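PDB 3RFX: uronate dehydrogenase from Agrobacterium tumefaciens, which catalyses the NAD-dependent oxidation of uronic acids such as galacturonate and glucuronate to aldaric acid lactones. Local coordinates for residues L6-A11 with L30-L35; N59-G64 with Y92-A97; V69-I74 with V107-N112. The protein carries 1 engineered substitution. One frame throughout, in Å; residues are numbered along the deposited sequence.

Interaction 1 (L6-A11 with L30-L35); sequences LLVTGA and LRLADL. With NAD (nicotinamide-adenine-dinucleotide), chain D.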
loop_
_atom_site.group_PDB
_atom_site.type_symbol
_atom_site.label_atom_id
_atom_site.label_comp_id
_atom_site.label_asym_id
_atom_site.label_seq_id
_atom_site.Cartn_x
_atom_site.Cartn_y
_atom_site.Cartn_z
ATOM N N LEU A 6 -9.757 -39.798 8.199
ATOM C CA LEU A 6 -9.507 -38.442 8.673
ATOM C C LEU A 6 -9.175 -38.488 10.154
ATOM O O LEU A 6 -9.902 -39.097 10.935
ATOM C CB LEU A 6 -10.746 -37.572 8.451
ATOM C CG LEU A 6 -10.708 -36.169 9.068
ATOM C CD1 LEU A 6 -9.535 -35.366 8.498
ATOM C CD2 LEU A 6 -12.036 -35.451 8.843
ATOM N N LEU A 7 -8.069 -37.859 10.537
ATOM C CA LEU A 7 -7.708 -37.725 11.940
ATOM C C LEU A 7 -8.278 -36.425 12.527
ATOM O O LEU A 7 -8.134 -35.352 11.934
ATOM C CB LEU A 7 -6.188 -37.728 12.101
ATOM C CG LEU A 7 -5.589 -37.441 13.486
ATOM C CD1 LEU A 7 -5.955 -38.518 14.507
ATOM C CD2 LEU A 7 -4.076 -37.297 13.397
ATOM N N VAL A 8 -8.930 -36.530 13.684
ATOM C CA VAL A 8 -9.290 -35.349 14.474
ATOM C C VAL A 8 -8.606 -35.429 15.834
ATOM O O VAL A 8 -8.921 -36.309 16.640
ATOM C CB VAL A 8 -10.814 -35.229 14.686
ATOM C CG1 VAL A 8 -11.144 -33.965 15.487
ATOM C CG2 VAL A 8 -11.549 -35.227 13.354
ATOM N N THR A 9 -7.655 -34.531 16.083
ATOM C CA THR A 9 -7.009 -34.452 17.389
ATOM C C THR A 9 -7.831 -33.545 18.317
ATOM O O THR A 9 -8.715 -32.835 17.858
ATOM C CB THR A 9 -5.568 -33.919 17.307
ATOM O OG1 THR A 9 -5.581 -32.533 16.928
ATOM C CG2 THR A 9 -4.730 -34.731 16.293
ATOM N N GLY A 10 -7.530 -33.579 19.613
ATOM C CA GLY A 10 -8.316 -32.852 20.609
ATOM C C GLY A 10 -9.782 -33.251 20.617
ATOM O O GLY A 10 -10.667 -32.444 20.948
ATOM N N ALA A 11 -10.049 -34.508 20.276
ATOM C CA ALA A 11 -11.420 -34.956 20.034
ATOM C C ALA A 11 -12.297 -35.073 21.286
ATOM O O ALA A 11 -13.498 -35.284 21.172
ATOM C CB ALA A 11 -11.424 -36.278 19.274
ATOM N N LEU A 30 -13.216 -42.360 10.736
ATOM C CA LEU A 30 -12.797 -41.205 11.506
ATOM C C LEU A 30 -11.938 -41.673 12.669
ATOM O O LEU A 30 -12.390 -42.453 13.508
ATOM C CB LEU A 30 -14.023 -40.451 12.026
ATOM C CG LEU A 30 -13.886 -38.956 12.303
ATOM C CD1 LEU A 30 -13.494 -38.220 11.033
ATOM C CD2 LEU A 30 -15.207 -38.414 12.848
ATOM N N ARG A 31 -10.691 -41.218 12.716
ATOM C CA ARG A 31 -9.834 -41.523 13.846
ATOM C C ARG A 31 -9.816 -40.339 14.800
ATOM O O ARG A 31 -9.435 -39.234 14.417
ATOM C CB ARG A 31 -8.411 -41.864 13.402
ATOM C CG ARG A 31 -7.474 -42.165 14.555
ATOM C CD ARG A 31 -6.097 -42.580 14.063
ATOM N NE ARG A 31 -6.147 -43.830 13.307
ATOM C CZ ARG A 31 -5.102 -44.352 12.672
ATOM N NH1 ARG A 31 -3.933 -43.724 12.693
ATOM N NH2 ARG A 31 -5.228 -45.493 12.007
ATOM N N LEU A 32 -10.240 -40.584 16.036
ATOM C CA LEU A 32 -10.295 -39.559 17.075
ATOM C C LEU A 32 -9.154 -39.756 18.054
ATOM O O LEU A 32 -8.871 -40.883 18.475
ATOM C CB LEU A 32 -11.631 -39.620 17.832
ATOM C CG LEU A 32 -12.948 -39.332 17.106
ATOM C CD1 LEU A 32 -12.784 -38.203 16.081
ATOM C CD2 LEU A 32 -13.502 -40.582 16.439
ATOM N N ALA A 33 -8.495 -38.665 18.426
ATOM C CA ALA A 33 -7.399 -38.745 19.381
ATOM C C ALA A 33 -7.487 -37.644 20.428
ATOM O O ALA A 33 -8.003 -36.557 20.162
ATOM C CB ALA A 33 -6.046 -38.690 18.660
ATOM N N ASP A 34 -6.985 -37.938 21.623
ATOM C CA ASP A 34 -6.883 -36.947 22.686
ATOM C C ASP A 34 -6.007 -37.509 23.792
ATOM O O ASP A 34 -5.812 -38.723 23.876
ATOM C CB ASP A 34 -8.268 -36.584 23.233
ATOM C CG ASP A 34 -8.297 -35.205 23.893
ATOM O OD1 ASP A 34 -8.973 -34.317 23.346
ATOM O OD2 ASP A 34 -7.648 -35.005 24.943
ATOM N N LEU A 35 -5.455 -36.623 24.615
ATOM C CA LEU A 35 -4.726 -37.035 25.806
ATOM C C LEU A 35 -5.727 -37.608 26.815
ATOM O O LEU A 35 -5.414 -38.533 27.570
ATOM C CB LEU A 35 -3.995 -35.839 26.414
ATOM C CG LEU A 35 -3.218 -36.062 27.717
ATOM C CD1 LEU A 35 -2.049 -37.009 27.502
ATOM C CD2 LEU A 35 -2.731 -34.743 28.291
HETATM P PA NAD D . -10.368 -27.584 24.436
HETATM O O1A NAD D . -9.273 -26.905 25.581
HETATM O O2A NAD D . -12.025 -27.505 24.785
HETATM O O5B NAD D . -9.827 -28.931 23.499
HETATM C C5B NAD D . -8.474 -29.205 23.591
HETATM C C4B NAD D . -8.119 -30.693 23.635
HETATM O O4B NAD D . -6.745 -30.950 23.385
HETATM C C3B NAD D . -8.499 -31.343 24.892
HETATM O O3B NAD D . -9.582 -32.204 24.885
HETATM C C2B NAD D . -7.232 -31.682 25.559
HETATM O O2B NAD D . -7.242 -32.773 26.470
HETATM C C1B NAD D . -6.293 -31.811 24.411
HETATM N N9A NAD D . -4.899 -31.662 24.728
HETATM C C8A NAD D . -4.301 -30.653 25.513
HETATM N N7A NAD D . -2.966 -30.966 25.632
HETATM C C5A NAD D . -2.742 -32.181 24.949
HETATM C C6A NAD D . -1.580 -32.948 24.752
HETATM N N6A NAD D . -0.350 -32.527 25.328
HETATM N N1A NAD D . -1.657 -34.117 24.017
HETATM C C2A NAD D . -2.850 -34.542 23.473
HETATM N N3A NAD D . -4.038 -33.760 23.662
HETATM C C4A NAD D . -3.948 -32.605 24.397
HETATM O O3 NAD D . -10.174 -26.534 23.300
HETATM P PN NAD D . -11.287 -26.095 22.250
HETATM O O1N NAD D . -12.173 -27.267 21.870
HETATM O O2N NAD D . -12.153 -24.972 22.807
HETATM O O5D NAD D . -10.535 -25.585 20.957
#
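Leu6 and Leu30 lie side by side and point the same way from neighbouring parallel strands, with CD2 of Leu6 3.8 Å from CD1 of Leu30. Further along the same face, Leu32 has CG anti to its own carbonyl carbon (chi1 -64°), which brings its CD1 to CB of Val8 (3.8 Å). CB of Leu32 lies 3.6 Å from CB of Ala11. On the other face the CD1 branch of Leu7 spans CG of Arg31 and CB of Ala33. The Arg31 chain then turns aside at chi3 and carries its guanidinium group to Glu46, in a salt bridge, and to the carbonyls of Met61 and Ala63. Between the faces the backbones pair in register: Val8 N donates to Arg31 O (2.8 Å, 170° at the hydrogen), and Leu6 O and Val8 O receive Arg31 N and Ala33 N. Strands 5-9 and 30-34 with helix 14-22 form the first beta-alpha-beta unit of the Rossmann fold. After Thr9, Gly10 adopts a positive phi and passes close to the NAD ribose, while Ala11 N bonds Ala33 O at 2.9 Å. At the polar edge, Asp34 grips the adenosine ribose with both carboxylate oxygens: O3B donates to OD1 (2.7 Å) and O2B to OD2 (2.7 Å). Backbone N-H groups of Ala12 and Ser36 bind OD1 and OD2 in turn, fixing the carboxylate's rotation.

Interaction 2 (N59-G64 with Y92-A97); sequences NAMVAG and YNLYEA. With PO4 (phosphate ion), chain E.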
loop_
_atom_site.group_PDB
_atom_site.type_symbol
_atom_site.label_atom_id
_atom_site.label_comp_id
_atom_site.label_asym_id
_atom_site.label_seq_id
_atom_site.Cartn_x
_atom_site.Cartn_y
_atom_site.Cartn_z
ATOM N N ASN A 59 3.496 -40.326 15.888
ATOM C CA ASN A 59 3.744 -41.051 14.642
ATOM C C ASN A 59 2.671 -42.109 14.359
ATOM O O ASN A 59 2.112 -42.163 13.261
ATOM C CB ASN A 59 5.142 -41.678 14.652
ATOM C CG ASN A 59 5.535 -42.236 13.297
ATOM O OD1 ASN A 59 4.991 -43.249 12.843
ATOM N ND2 ASN A 59 6.481 -41.575 12.638
ATOM N N ALA A 60 2.367 -42.936 15.358
ATOM C CA ALA A 60 1.333 -43.961 15.209
ATOM C C ALA A 60 -0.056 -43.355 14.995
ATOM O O ALA A 60 -0.863 -43.867 14.207
ATOM C CB ALA A 60 1.338 -44.894 16.416
ATOM N N MET A 61 -0.331 -42.258 15.696
ATOM C CA MET A 61 -1.605 -41.561 15.567
ATOM C C MET A 61 -1.838 -41.111 14.125
ATOM O O MET A 61 -2.933 -41.257 13.579
ATOM C CB MET A 61 -1.633 -40.350 16.511
ATOM C CG MET A 61 -2.951 -39.584 16.525
ATOM S SD MET A 61 -2.819 -38.097 17.540
ATOM C CE MET A 61 -1.454 -37.267 16.731
ATOM N N VAL A 62 -0.792 -40.578 13.506
ATOM C CA VAL A 62 -0.920 -40.011 12.165
ATOM C C VAL A 62 -0.897 -41.055 11.042
ATOM O O VAL A 62 -1.597 -40.913 10.036
ATOM C CB VAL A 62 0.159 -38.924 11.925
ATOM C CG1 VAL A 62 0.181 -38.486 10.460
ATOM C CG2 VAL A 62 -0.092 -37.722 12.847
ATOM N N ALA A 63 -0.088 -42.099 11.216
ATOM C CA ALA A 63 0.081 -43.125 10.181
ATOM C C ALA A 63 -1.253 -43.671 9.688
ATOM O O ALA A 63 -2.113 -44.057 10.483
ATOM C CB ALA A 63 0.979 -44.262 10.698
ATOM N N GLY A 64 -1.433 -43.691 8.371
ATOM C CA GLY A 64 -2.657 -44.192 7.778
ATOM C C GLY A 64 -3.762 -43.166 7.577
ATOM O O GLY A 64 -4.817 -43.493 7.033
ATOM N N TYR A 92 5.740 -29.774 16.747
ATOM C CA TYR A 92 6.891 -30.389 16.097
ATOM C C TYR A 92 6.613 -31.870 15.803
ATOM O O TYR A 92 6.792 -32.336 14.675
ATOM C CB TYR A 92 8.155 -30.219 16.939
ATOM C CG TYR A 92 9.326 -31.013 16.399
ATOM C CD1 TYR A 92 10.018 -30.586 15.266
ATOM C CD2 TYR A 92 9.718 -32.205 17.002
ATOM C CE1 TYR A 92 11.078 -31.317 14.762
ATOM C CE2 TYR A 92 10.775 -32.937 16.516
ATOM C CZ TYR A 92 11.452 -32.491 15.390
ATOM O OH TYR A 92 12.503 -33.225 14.892
ATOM N N ASN A 93 6.147 -32.606 16.808
ATOM C CA ASN A 93 5.856 -34.028 16.625
ATOM C C ASN A 93 4.787 -34.289 15.569
ATOM O O ASN A 93 4.883 -35.244 14.792
ATOM C CB ASN A 93 5.452 -34.675 17.959
ATOM C CG ASN A 93 6.602 -34.737 18.940
ATOM O OD1 ASN A 93 7.768 -34.662 18.544
ATOM N ND2 ASN A 93 6.286 -34.873 20.233
ATOM N N LEU A 94 3.754 -33.456 15.540
ATOM C CA LEU A 94 2.708 -33.638 14.548
ATOM C C LEU A 94 3.260 -33.444 13.131
ATOM O O LEU A 94 2.933 -34.218 12.233
ATOM C CB LEU A 94 1.549 -32.662 14.772
ATOM C CG LEU A 94 0.352 -32.887 13.846
ATOM C CD1 LEU A 94 -0.456 -34.091 14.316
ATOM C CD2 LEU A 94 -0.532 -31.635 13.790
ATOM N N TYR A 95 4.074 -32.406 12.932
ATOM C CA TYR A 95 4.597 -32.113 11.588
ATOM C C TYR A 95 5.608 -33.167 11.117
ATOM O O TYR A 95 5.591 -33.588 9.952
ATOM C CB TYR A 95 5.110 -30.656 11.461
ATOM C CG TYR A 95 3.940 -29.769 11.092
ATOM C CD1 TYR A 95 3.694 -29.425 9.770
ATOM C CD2 TYR A 95 3.008 -29.383 12.058
ATOM C CE1 TYR A 95 2.580 -28.667 9.416
ATOM C CE2 TYR A 95 1.892 -28.630 11.719
ATOM C CZ TYR A 95 1.680 -28.276 10.402
ATOM O OH TYR A 95 0.571 -27.537 10.067
ATOM N N GLU A 96 6.453 -33.614 12.036
ATOM C CA GLU A 96 7.370 -34.713 11.748
ATOM C C GLU A 96 6.621 -35.999 11.389
ATOM O O GLU A 96 7.007 -36.725 10.460
ATOM C CB GLU A 96 8.337 -34.925 12.914
ATOM C CG GLU A 96 9.538 -34.012 12.845
ATOM C CD GLU A 96 10.279 -34.154 11.524
ATOM O OE1 GLU A 96 10.944 -35.190 11.329
ATOM O OE2 GLU A 96 10.178 -33.250 10.663
ATOM N N ALA A 97 5.536 -36.276 12.106
ATOM C CA ALA A 97 4.753 -37.474 11.844
ATOM C C ALA A 97 4.079 -37.396 10.480
ATOM O O ALA A 97 4.042 -38.376 9.728
ATOM C CB ALA A 97 3.731 -37.690 12.935
HETATM P P PO4 E . 2.298 -44.392 5.162
HETATM O O1 PO4 E . 3.570 -44.108 5.920
HETATM O O2 PO4 E . 2.240 -43.512 3.936
HETATM O O3 PO4 E . 2.306 -45.835 4.717
HETATM O O4 PO4 E . 1.102 -44.125 6.062
#
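The carbonyl oxygen of Asn59 receives two backbone donors as helix 55-62 runs out, Ala63 N at 3.0 Å and Val62 N in a weaker bond at 3.3 Å. The same residue offers its CA to CB of Ala97 (3.8 Å). No hydrogen bond crosses between the segments; apolar atoms carry the contact. Val62 straddles Ala97: its CG1, anti to the backbone N (chi1 171°), lies over the Ala97 carbonyl, while CG2 touches CB of Ala97 at 3.8 Å and CD1 of Leu94 at 3.9 Å. The Val62 and Leu94 side chains meet at about a right angle. Met61 is extended as far as its sulfur and then bends at chi3 (57°), which brings CE to the same Leu94 methyl, CD1, at 4.1 Å. At the outer edge Asn59 OD1 bonds His101, and Gly64 N makes a weak bond to a phosphate ion that His101 also holds. Met61 and Val62 also rest on Leu7 of strand 5-9, so the helix pair is packed against the sheet. It is an arrangement typical of the Rossmann fold, in which successive crossover helices pack next to each other on one face of a parallel sheet.

Interaction 3 (V69-I74 with V107-N112); sequences VHLGGI and VFASSN. With NAD (nicotinamide-adenine-dinucleotide), chain D.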
loop_
_atom_site.group_PDB
_atom_site.type_symbol
_atom_site.label_atom_id
_atom_site.label_comp_id
_atom_site.label_asym_id
_atom_site.label_seq_id
_atom_site.Cartn_x
_atom_site.Cartn_y
_atom_site.Cartn_z
ATOM N N VAL A 69 -7.402 -32.794 11.144
ATOM C CA VAL A 69 -7.976 -31.592 11.735
ATOM C C VAL A 69 -7.378 -31.505 13.129
ATOM O O VAL A 69 -7.731 -32.274 14.028
ATOM C CB VAL A 69 -9.506 -31.643 11.780
ATOM C CG1 VAL A 69 -10.062 -30.406 12.503
ATOM C CG2 VAL A 69 -10.068 -31.720 10.366
ATOM N N HIS A 70 -6.424 -30.598 13.295
ATOM C CA HIS A 70 -5.647 -30.536 14.521
ATOM C C HIS A 70 -6.246 -29.558 15.537
ATOM O O HIS A 70 -5.917 -28.369 15.532
ATOM C CB HIS A 70 -4.196 -30.155 14.219
ATOM C CG HIS A 70 -3.315 -30.149 15.426
ATOM N ND1 HIS A 70 -3.305 -31.180 16.341
ATOM C CD2 HIS A 70 -2.413 -29.242 15.869
ATOM C CE1 HIS A 70 -2.445 -30.902 17.303
ATOM N NE2 HIS A 70 -1.882 -29.736 17.036
ATOM N N LEU A 71 -7.099 -30.078 16.416
ATOM C CA LEU A 71 -7.754 -29.274 17.455
ATOM C C LEU A 71 -7.073 -29.443 18.811
ATOM O O LEU A 71 -7.308 -28.669 19.746
ATOM C CB LEU A 71 -9.223 -29.666 17.559
ATOM C CG LEU A 71 -10.011 -29.591 16.251
ATOM C CD1 LEU A 71 -11.434 -30.082 16.430
ATOM C CD2 LEU A 71 -9.987 -28.166 15.685
ATOM N N GLY A 72 -6.219 -30.457 18.910
ATOM C CA GLY A 72 -5.572 -30.795 20.165
ATOM C C GLY A 72 -4.510 -29.814 20.608
ATOM O O GLY A 72 -3.717 -29.329 19.809
ATOM N N GLY A 73 -4.480 -29.535 21.903
ATOM C CA GLY A 73 -3.527 -28.592 22.446
ATOM C C GLY A 73 -4.163 -27.693 23.489
ATOM O O GLY A 73 -5.272 -27.964 23.966
ATOM N N ILE A 74 -3.456 -26.625 23.838
ATOM C CA ILE A 74 -3.918 -25.681 24.848
ATOM C C ILE A 74 -4.532 -24.454 24.184
ATOM O O ILE A 74 -3.877 -23.766 23.398
ATOM C CB ILE A 74 -2.775 -25.236 25.768
ATOM C CG1 ILE A 74 -2.075 -26.453 26.391
ATOM C CG2 ILE A 74 -3.298 -24.293 26.848
ATOM C CD1 ILE A 74 -2.954 -27.252 27.319
ATOM N N VAL A 107 -5.614 -29.109 8.767
ATOM C CA VAL A 107 -6.325 -27.907 9.217
ATOM C C VAL A 107 -5.833 -27.636 10.635
ATOM O O VAL A 107 -6.086 -28.423 11.545
ATOM C CB VAL A 107 -7.859 -28.083 9.198
ATOM C CG1 VAL A 107 -8.568 -26.856 9.811
ATOM C CG2 VAL A 107 -8.360 -28.304 7.782
ATOM N N PHE A 108 -5.091 -26.550 10.816
ATOM C CA PHE A 108 -4.540 -26.210 12.121
ATOM C C PHE A 108 -5.450 -25.222 12.850
ATOM O O PHE A 108 -5.795 -24.180 12.303
ATOM C CB PHE A 108 -3.150 -25.594 11.951
ATOM C CG PHE A 108 -2.546 -25.072 13.227
ATOM C CD1 PHE A 108 -2.523 -25.852 14.374
ATOM C CD2 PHE A 108 -1.972 -23.809 13.274
ATOM C CE1 PHE A 108 -1.947 -25.380 15.547
ATOM C CE2 PHE A 108 -1.394 -23.330 14.449
ATOM C CZ PHE A 108 -1.376 -24.119 15.580
ATOM N N ALA A 109 -5.838 -25.553 14.080
ATOM C CA ALA A 109 -6.575 -24.605 14.917
ATOM C C ALA A 109 -5.618 -23.570 15.496
ATOM O O ALA A 109 -5.073 -23.758 16.581
ATOM C CB ALA A 109 -7.300 -25.337 16.046
ATOM N N SER A 110 -5.371 -22.496 14.756
ATOM C CA SER A 110 -4.650 -21.369 15.320
ATOM C C SER A 110 -5.685 -20.559 16.105
ATOM O O SER A 110 -6.762 -21.065 16.435
ATOM C CB SER A 110 -4.001 -20.516 14.224
ATOM O OG SER A 110 -3.128 -19.543 14.784
ATOM N N SER A 111 -5.389 -19.296 16.370
ATOM C CA SER A 111 -6.249 -18.537 17.268
ATOM C C SER A 111 -6.203 -17.044 16.992
ATOM O O SER A 111 -5.174 -16.525 16.567
ATOM C CB SER A 111 -5.787 -18.781 18.710
ATOM O OG SER A 111 -6.523 -17.977 19.602
ATOM N N ASN A 112 -7.309 -16.354 17.268
ATOM C CA ASN A 112 -7.298 -14.894 17.266
ATOM C C ASN A 112 -6.278 -14.352 18.263
ATOM O O ASN A 112 -5.840 -13.206 18.155
ATOM C CB ASN A 112 -8.694 -14.338 17.595
ATOM C CG ASN A 112 -9.116 -14.633 19.033
ATOM O OD1 ASN A 112 -8.794 -13.879 19.950
ATOM N ND2 ASN A 112 -9.816 -15.741 19.234
HETATM P PA NAD D . -10.368 -27.584 24.436
HETATM O O1A NAD D . -9.273 -26.905 25.581
HETATM O O2A NAD D . -12.025 -27.505 24.785
HETATM O O5B NAD D . -9.827 -28.931 23.499
HETATM C C5B NAD D . -8.474 -29.205 23.591
HETATM C C4B NAD D . -8.119 -30.693 23.635
HETATM O O4B NAD D . -6.745 -30.950 23.385
HETATM C C3B NAD D . -8.499 -31.343 24.892
HETATM O O3B NAD D . -9.582 -32.204 24.885
HETATM C C2B NAD D . -7.232 -31.682 25.559
HETATM O O2B NAD D . -7.242 -32.773 26.470
HETATM C C1B NAD D . -6.293 -31.811 24.411
HETATM N N9A NAD D . -4.899 -31.662 24.728
HETATM C C8A NAD D . -4.301 -30.653 25.513
HETATM N N7A NAD D . -2.966 -30.966 25.632
HETATM C C5A NAD D . -2.742 -32.181 24.949
HETATM C C6A NAD D . -1.580 -32.948 24.752
HETATM N N6A NAD D . -0.350 -32.527 25.328
HETATM N N1A NAD D . -1.657 -34.117 24.017
HETATM C C2A NAD D . -2.850 -34.542 23.473
HETATM N N3A NAD D . -4.038 -33.760 23.662
HETATM C C4A NAD D . -3.948 -32.605 24.397
HETATM O O3 NAD D . -10.174 -26.534 23.300
HETATM P PN NAD D . -11.287 -26.095 22.250
HETATM O O1N NAD D . -12.173 -27.267 21.870
HETATM O O2N NAD D . -12.153 -24.972 22.807
HETATM O O5D NAD D . -10.535 -25.585 20.957
#
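His70 and Phe108 project in the same direction from adjacent parallel strands and meet edge to edge, His70 CD2 3.7 Å from Phe108 CD1, each of the two carbons lying near the plane of the other ring. Both have CG anti to the backbone N, and their second torsions nearly match (chi2 47° and 49°), hence the side-by-side fit. The opposite edge of the imidazole is fixed by a hydrogen bond between ND1 and Thr9 OG1, a hydroxyl that Gly72 N also binds. Leu71 adopts a different rotamer, CG anti to the carbonyl carbon (chi1 -55°). From there its CD2 bends back to CB of Ala109 (3.9 Å), which also presses on His70 O at 3.4 Å. Backbone bonds flank the histidine: His70 N to Val107 O (2.8 Å) and Ala109 N to His70 O (3.2 Å). Ala109 then centres an inverse gamma turn. Beyond the strand, Gly73 N donates to the NAD ribose oxygen O4B at 3.1 Å. These strands and helix 80-100 form a beta-alpha-beta unit; Leu91 of that helix touches both side chains, Val69 and Val107 face helix 182-194, and strands 5-9 and 158-163 continue the sheet beyond the pair.

All three contacts belong to one Rossmann fold. Interactions 1 and 3 join neighbouring pairs of the parallel sheet, strands 30-34 and 5-9, then 67-70 and 105-111; their centres are about 12 Å apart, and strands 5-9 and 67-70 hydrogen-bond directly. Interaction 2 lies on one face of this sheet, its centre about 12 Å from that of interaction 1 and about 15 Å from that of interaction 3. Along the chain interaction 1 closes first, whereas interactions 2 and 3 interleave: 59-64, 69-74, 92-97, 107-112. Interactions 1 and 3 both end at the adenosine ribose of NAD, so adjoining strand ends shape the cofactor site, while interaction 2 joins two helices that pack on one face of the sheet.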